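Local structure of class II aldolase/adducin domain protein (Pseudomonas syringae pv. phaseolicola 1448A, 3OCR) at residues H53-F58 with N72-F78; V87-G93 with G103-Y109. The protein is of unconfirmed function but belongs to the class II aldolase/adducin family and may, like adducins, bind actin filaments. All coordinates share one frame; numbering follows the deposited sequence.

Interaction 1. Residues H53-F58 with N72-F78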
# COMPACT_ATOMS: atom_id res chain seq x y z
N HIS A 53 10.89 -12.91 -1.04
CA HIS A 53 10.62 -14.35 -1.07
C HIS A 53 11.74 -15.08 -0.34
O HIS A 53 12.02 -14.79 0.82
CB HIS A 53 10.43 -14.86 -2.51
CG HIS A 53 9.78 -16.21 -2.60
ND1 HIS A 53 8.63 -16.54 -1.91
CD2 HIS A 53 10.12 -17.31 -3.31
CE1 HIS A 53 8.30 -17.79 -2.18
NE2 HIS A 53 9.18 -18.28 -3.03
N ILE A 54 12.42 -16.00 -1.02
CA ILE A 54 13.47 -16.78 -0.36
C ILE A 54 14.88 -16.24 -0.56
O ILE A 54 15.85 -16.92 -0.22
CB ILE A 54 13.43 -18.27 -0.77
CG1 ILE A 54 13.38 -18.41 -2.29
CG2 ILE A 54 12.24 -18.97 -0.11
CD1 ILE A 54 13.81 -19.77 -2.80
N TYR A 55 14.99 -15.05 -1.14
CA TYR A 55 16.28 -14.50 -1.46
C TYR A 55 16.64 -13.45 -0.39
O TYR A 55 15.82 -13.12 0.47
CB TYR A 55 16.25 -13.95 -2.89
CG TYR A 55 15.60 -14.96 -3.83
CD1 TYR A 55 16.29 -16.11 -4.21
CD2 TYR A 55 14.29 -14.78 -4.29
CE1 TYR A 55 15.70 -17.06 -5.05
CE2 TYR A 55 13.69 -15.72 -5.13
CZ TYR A 55 14.40 -16.87 -5.50
OH TYR A 55 13.85 -17.83 -6.32
N THR A 56 17.88 -12.98 -0.40
CA THR A 56 18.42 -12.13 0.69
C THR A 56 18.53 -12.82 2.06
O THR A 56 17.82 -13.77 2.36
CB THR A 56 17.75 -10.72 0.80
OG1 THR A 56 16.61 -10.76 1.66
CG2 THR A 56 17.40 -10.17 -0.58
N HIS A 57 19.44 -12.31 2.87
CA HIS A 57 19.93 -13.00 4.04
C HIS A 57 20.41 -12.05 5.11
O HIS A 57 20.90 -10.95 4.80
CB HIS A 57 21.09 -13.90 3.64
CG HIS A 57 20.75 -14.87 2.55
ND1 HIS A 57 20.06 -16.03 2.78
CD2 HIS A 57 20.99 -14.83 1.21
CE1 HIS A 57 19.88 -16.67 1.64
NE2 HIS A 57 20.43 -15.96 0.67
N PHE A 58 20.25 -12.48 6.35
CA PHE A 58 20.84 -11.79 7.51
C PHE A 58 21.84 -12.73 8.16
O PHE A 58 21.50 -13.88 8.44
CB PHE A 58 19.76 -11.45 8.55
CG PHE A 58 18.69 -10.52 8.07
CD1 PHE A 58 18.87 -9.74 6.93
CD2 PHE A 58 17.53 -10.35 8.82
CE1 PHE A 58 17.88 -8.87 6.51
CE2 PHE A 58 16.54 -9.46 8.40
CZ PHE A 58 16.73 -8.71 7.24
N ASN A 72 20.05 -18.17 7.47
CA ASN A 72 18.89 -19.00 7.15
C ASN A 72 19.26 -20.21 6.30
O ASN A 72 20.21 -20.17 5.50
CB ASN A 72 17.73 -18.19 6.50
CG ASN A 72 18.10 -17.60 5.13
OD1 ASN A 72 19.14 -16.96 4.96
ND2 ASN A 72 17.23 -17.81 4.16
N ALA A 73 18.52 -21.29 6.52
CA ALA A 73 18.57 -22.48 5.68
C ALA A 73 18.02 -22.17 4.29
O ALA A 73 17.07 -21.39 4.15
CB ALA A 73 17.77 -23.65 6.33
N PHE A 74 18.61 -22.83 3.29
CA PHE A 74 18.30 -22.68 1.86
C PHE A 74 16.83 -22.96 1.57
O PHE A 74 16.37 -24.08 1.74
CB PHE A 74 19.13 -23.71 1.08
CG PHE A 74 19.36 -23.36 -0.38
CD1 PHE A 74 19.08 -22.08 -0.88
CD2 PHE A 74 19.91 -24.31 -1.25
CE1 PHE A 74 19.33 -21.75 -2.23
CE2 PHE A 74 20.17 -24.00 -2.59
CZ PHE A 74 19.88 -22.72 -3.08
N GLY A 75 16.10 -21.93 1.17
CA GLY A 75 14.71 -22.15 0.74
C GLY A 75 13.61 -21.90 1.76
O GLY A 75 12.44 -21.97 1.41
N LEU A 76 13.97 -21.60 3.00
CA LEU A 76 12.97 -21.20 4.00
C LEU A 76 12.64 -19.72 3.87
O LEU A 76 13.51 -18.92 3.58
CB LEU A 76 13.49 -21.44 5.41
CG LEU A 76 13.63 -22.88 5.90
CD1 LEU A 76 13.76 -22.86 7.44
CD2 LEU A 76 12.47 -23.73 5.45
N LEU A 77 11.38 -19.38 4.11
CA LEU A 77 10.94 -17.99 4.19
C LEU A 77 11.33 -17.36 5.54
O LEU A 77 11.43 -18.06 6.55
CB LEU A 77 9.42 -17.93 4.01
CG LEU A 77 8.87 -18.43 2.68
CD1 LEU A 77 7.35 -18.49 2.73
CD2 LEU A 77 9.36 -17.50 1.56
N PHE A 78 11.52 -16.04 5.55
CA PHE A 78 11.90 -15.28 6.75
C PHE A 78 10.92 -15.56 7.87
O PHE A 78 11.29 -15.59 9.04
CB PHE A 78 11.91 -13.79 6.43
CG PHE A 78 13.19 -13.31 5.77
CD1 PHE A 78 13.95 -14.17 4.97
CD2 PHE A 78 13.63 -12.01 5.97
CE1 PHE A 78 15.14 -13.73 4.37
CE2 PHE A 78 14.83 -11.55 5.36
CZ PHE A 78 15.58 -12.42 4.56
O HOH W 1 10.60 -14.38 3.22
O HOH W 2 15.51 -18.99 1.80
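Phe78 and Phe58 meet in an edge-to-face aromatic pair that ties together two loops at the ends of neighbouring strands in the central sheet of the class II aldolase/adducin fold: segment 53-58 leads into strand 58-61, whereas strand 68-71 runs out into segment 72-78. The ring planes stand at 64°, and CE2 of Phe78 comes over one face of Phe58, nearest CZ at 3.9 Å. A different part of the Phe78 rim faces the backbone, where CE1 lies 3.4 Å from Thr56 O. Tyr42 of helix 29-47 adds its ring to both phenylalanines, and its hydroxyl bonds to the backbone N of Phe58 and of Asn72.

The aliphatic contacts gather round the start of 53-58. CD2 of Leu77 packs on Ile54 CG2 at 3.6 Å and touches the His53 ring obliquely. CG2 of Ile54 also lies 3.4 Å from Gly75 O, the carbonyl in the type II turn from Ala73 to Leu76; the positive phi of Gly75 suits a glycine there. This end borders a second subunit, where His256 receives the His53 NE2 bond through its carbonyl and Arg262 donates to Gly75 O.

Polar links bridge the two backbones. Water 1 donates to His53 O and accepts from Phe78 N, while water 2 donates to both Ile54 O and Leu76 O and accepts weakly from Gly75 N. The direct hydrogen bond joins His57 to Asn72. With its CG between the backbone N and the carbonyl carbon (chi1 64°), Asn72 presents its amide to the imidazole edge. The ND1 to OD1 distance, 2.5 Å, is unusually short and its exact value doubtful, but the bond is nearly straight (N-H...O 172°), with OD1 in the ring plane and ND1 on an OD1 lone pair.

Interaction 2. Residues V87-G93 with G103-Y109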
# COMPACT_ATOMS: atom_id res chain seq x y z
N VAL A 87 21.25 -21.88 10.45
CA VAL A 87 22.37 -22.73 10.12
C VAL A 87 23.68 -22.07 10.54
O VAL A 87 23.91 -20.88 10.23
CB VAL A 87 22.41 -23.09 8.62
CG1 VAL A 87 23.48 -24.14 8.34
CG2 VAL A 87 21.05 -23.57 8.14
N LYS A 88 24.54 -22.85 11.20
CA LYS A 88 25.87 -22.39 11.58
C LYS A 88 26.89 -22.81 10.54
O LYS A 88 27.05 -24.01 10.25
CB LYS A 88 26.29 -22.92 12.94
CG LYS A 88 27.63 -22.34 13.43
CD LYS A 88 27.81 -22.53 14.93
CE LYS A 88 28.14 -23.97 15.27
NZ LYS A 88 28.37 -24.11 16.74
N VAL A 89 27.57 -21.81 9.98
CA VAL A 89 28.57 -22.02 8.94
C VAL A 89 29.90 -21.33 9.32
O VAL A 89 29.91 -20.44 10.18
CB VAL A 89 28.08 -21.51 7.55
CG1 VAL A 89 26.80 -22.25 7.11
CG2 VAL A 89 27.86 -20.01 7.56
N ASP A 90 30.99 -21.75 8.68
CA ASP A 90 32.31 -21.12 8.91
C ASP A 90 32.43 -19.95 7.93
O ASP A 90 31.49 -19.67 7.21
CB ASP A 90 33.46 -22.13 8.74
CG ASP A 90 33.50 -22.77 7.34
OD1 ASP A 90 32.96 -22.20 6.38
OD2 ASP A 90 34.11 -23.86 7.22
N ILE A 91 33.58 -19.29 7.90
CA ILE A 91 33.78 -18.15 7.01
C ILE A 91 33.64 -18.50 5.51
O ILE A 91 33.30 -17.64 4.70
CB ILE A 91 35.10 -17.38 7.31
CG1 ILE A 91 35.05 -15.95 6.76
CG2 ILE A 91 36.33 -18.17 6.81
CD1 ILE A 91 33.87 -15.09 7.28
N ASP A 92 33.83 -19.76 5.16
CA ASP A 92 33.70 -20.21 3.76
C ASP A 92 32.28 -20.58 3.36
O ASP A 92 32.01 -20.77 2.18
CB ASP A 92 34.57 -21.43 3.53
CG ASP A 92 36.02 -21.14 3.75
OD1 ASP A 92 36.42 -19.99 3.48
OD2 ASP A 92 36.74 -22.06 4.19
N GLY A 93 31.39 -20.71 4.33
CA GLY A 93 30.04 -21.18 4.09
C GLY A 93 29.86 -22.67 4.24
O GLY A 93 28.81 -23.21 3.88
N GLY A 103 20.93 -27.15 4.19
CA GLY A 103 22.11 -26.35 3.87
C GLY A 103 21.75 -24.89 3.69
O GLY A 103 20.70 -24.43 4.16
N ILE A 104 22.62 -24.16 3.01
CA ILE A 104 22.45 -22.73 2.87
C ILE A 104 22.49 -22.35 1.41
O ILE A 104 22.85 -23.16 0.58
CB ILE A 104 23.56 -21.91 3.63
CG1 ILE A 104 24.96 -22.12 3.00
CG2 ILE A 104 23.56 -22.25 5.12
CD1 ILE A 104 25.99 -20.99 3.33
N ASN A 105 22.10 -21.13 1.11
CA ASN A 105 22.34 -20.58 -0.21
C ASN A 105 23.79 -20.14 -0.24
O ASN A 105 24.12 -19.04 0.21
CB ASN A 105 21.44 -19.38 -0.46
CG ASN A 105 21.70 -18.74 -1.79
OD1 ASN A 105 22.63 -19.10 -2.51
ND2 ASN A 105 20.85 -17.77 -2.14
N TYR A 106 24.63 -21.01 -0.77
CA TYR A 106 26.07 -20.79 -0.74
C TYR A 106 26.48 -19.50 -1.46
O TYR A 106 27.34 -18.76 -0.97
CB TYR A 106 26.77 -21.98 -1.37
CG TYR A 106 28.25 -22.09 -1.12
CD1 TYR A 106 29.17 -21.49 -1.99
CD2 TYR A 106 28.74 -22.84 -0.04
CE1 TYR A 106 30.54 -21.62 -1.78
CE2 TYR A 106 30.10 -22.97 0.18
CZ TYR A 106 31.00 -22.36 -0.69
OH TYR A 106 32.34 -22.50 -0.47
N ALA A 107 25.85 -19.21 -2.59
CA ALA A 107 26.19 -18.02 -3.37
C ALA A 107 25.70 -16.73 -2.70
O ALA A 107 26.35 -15.68 -2.80
CB ALA A 107 25.63 -18.15 -4.78
N GLY A 108 24.56 -16.81 -2.01
CA GLY A 108 24.02 -15.66 -1.27
C GLY A 108 24.84 -15.27 -0.04
O GLY A 108 24.74 -14.15 0.45
N TYR A 109 25.64 -16.21 0.47
CA TYR A 109 26.47 -16.00 1.66
C TYR A 109 27.79 -15.26 1.40
O TYR A 109 28.41 -14.74 2.33
CB TYR A 109 26.76 -17.35 2.32
CG TYR A 109 27.64 -17.29 3.56
CD1 TYR A 109 27.19 -16.70 4.74
CD2 TYR A 109 28.92 -17.85 3.56
CE1 TYR A 109 28.01 -16.65 5.90
CE2 TYR A 109 29.75 -17.80 4.70
CZ TYR A 109 29.28 -17.21 5.87
OH TYR A 109 30.08 -17.19 7.00
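Ile104 and Tyr109 pack against Val87 and Val89, which project from the same side of strand 87-90, the second strand from one edge of the mixed sheet of this class II aldolase/adducin domain. Ile104 uses two branches. Its CG2 lies 3.7 Å from Val87 CG1 and also meets Val89 CG1, which it faces tip to tip, while its CD1 reaches Gly93 O at 3.6 Å. Ile71 of strand 68-71 and Ile95 of strand 95-97 continue this apolar layer along the sheet.

Val89 divides its methyls between the partners. With CG1 occupied by Ile104, CG2 sits over a face of the Tyr109 ring in a CH-pi contact, 4.0 Å from the centroid and 29° off the ring normal. Tyr109 has its CG anti to the backbone N (chi1 179°), which extends the ring across the strand end, against the type I turn from Asp90 to Gly93. CE2 of Tyr109 approaches both N and CA of Gly93 at 3.4 Å, and the positive phi of Gly93, 92°, suits glycine.

Polar groups lie toward the turn and the solvent-exposed edge. Asp90 OD1 accepts a hydrogen bond from Thr94 N and a weaker one from Asp92 N, one carboxylate oxygen thus taking N-H groups from within and just beyond the turn. Asn105 forms an Asx motif by accepting from Gly108 N. Tyr106, at the exposed edge, places its OH 3.2 Å from Asp92 O. Deeper in, the hydroxyl of Tyr109 donates a weak hydrogen bond to Asp90 O, with OH and O 2.9 Å apart.

Interaction 1 closes before interaction 2 opens along the chain, yet their centres lie only about 12 Å apart, on the same side of the chain's centre. They share one sheet: strands 58-61, 68-71, 87-90 and 95-97 follow one another antiparallel, and the four segments include loops at their ends and part of strand 87-90. Segments 72-78 and 103-109 join the two directly, through a probable hydrogen bond from Phe74 N to Gly103 O (2.8 Å) and packing of Phe74 on Asn105. Interaction 1 reaches the second subunit, whereas interaction 2 touches no other chain, so adjoining loops connect the tetramer interface to the outer part of the sheet.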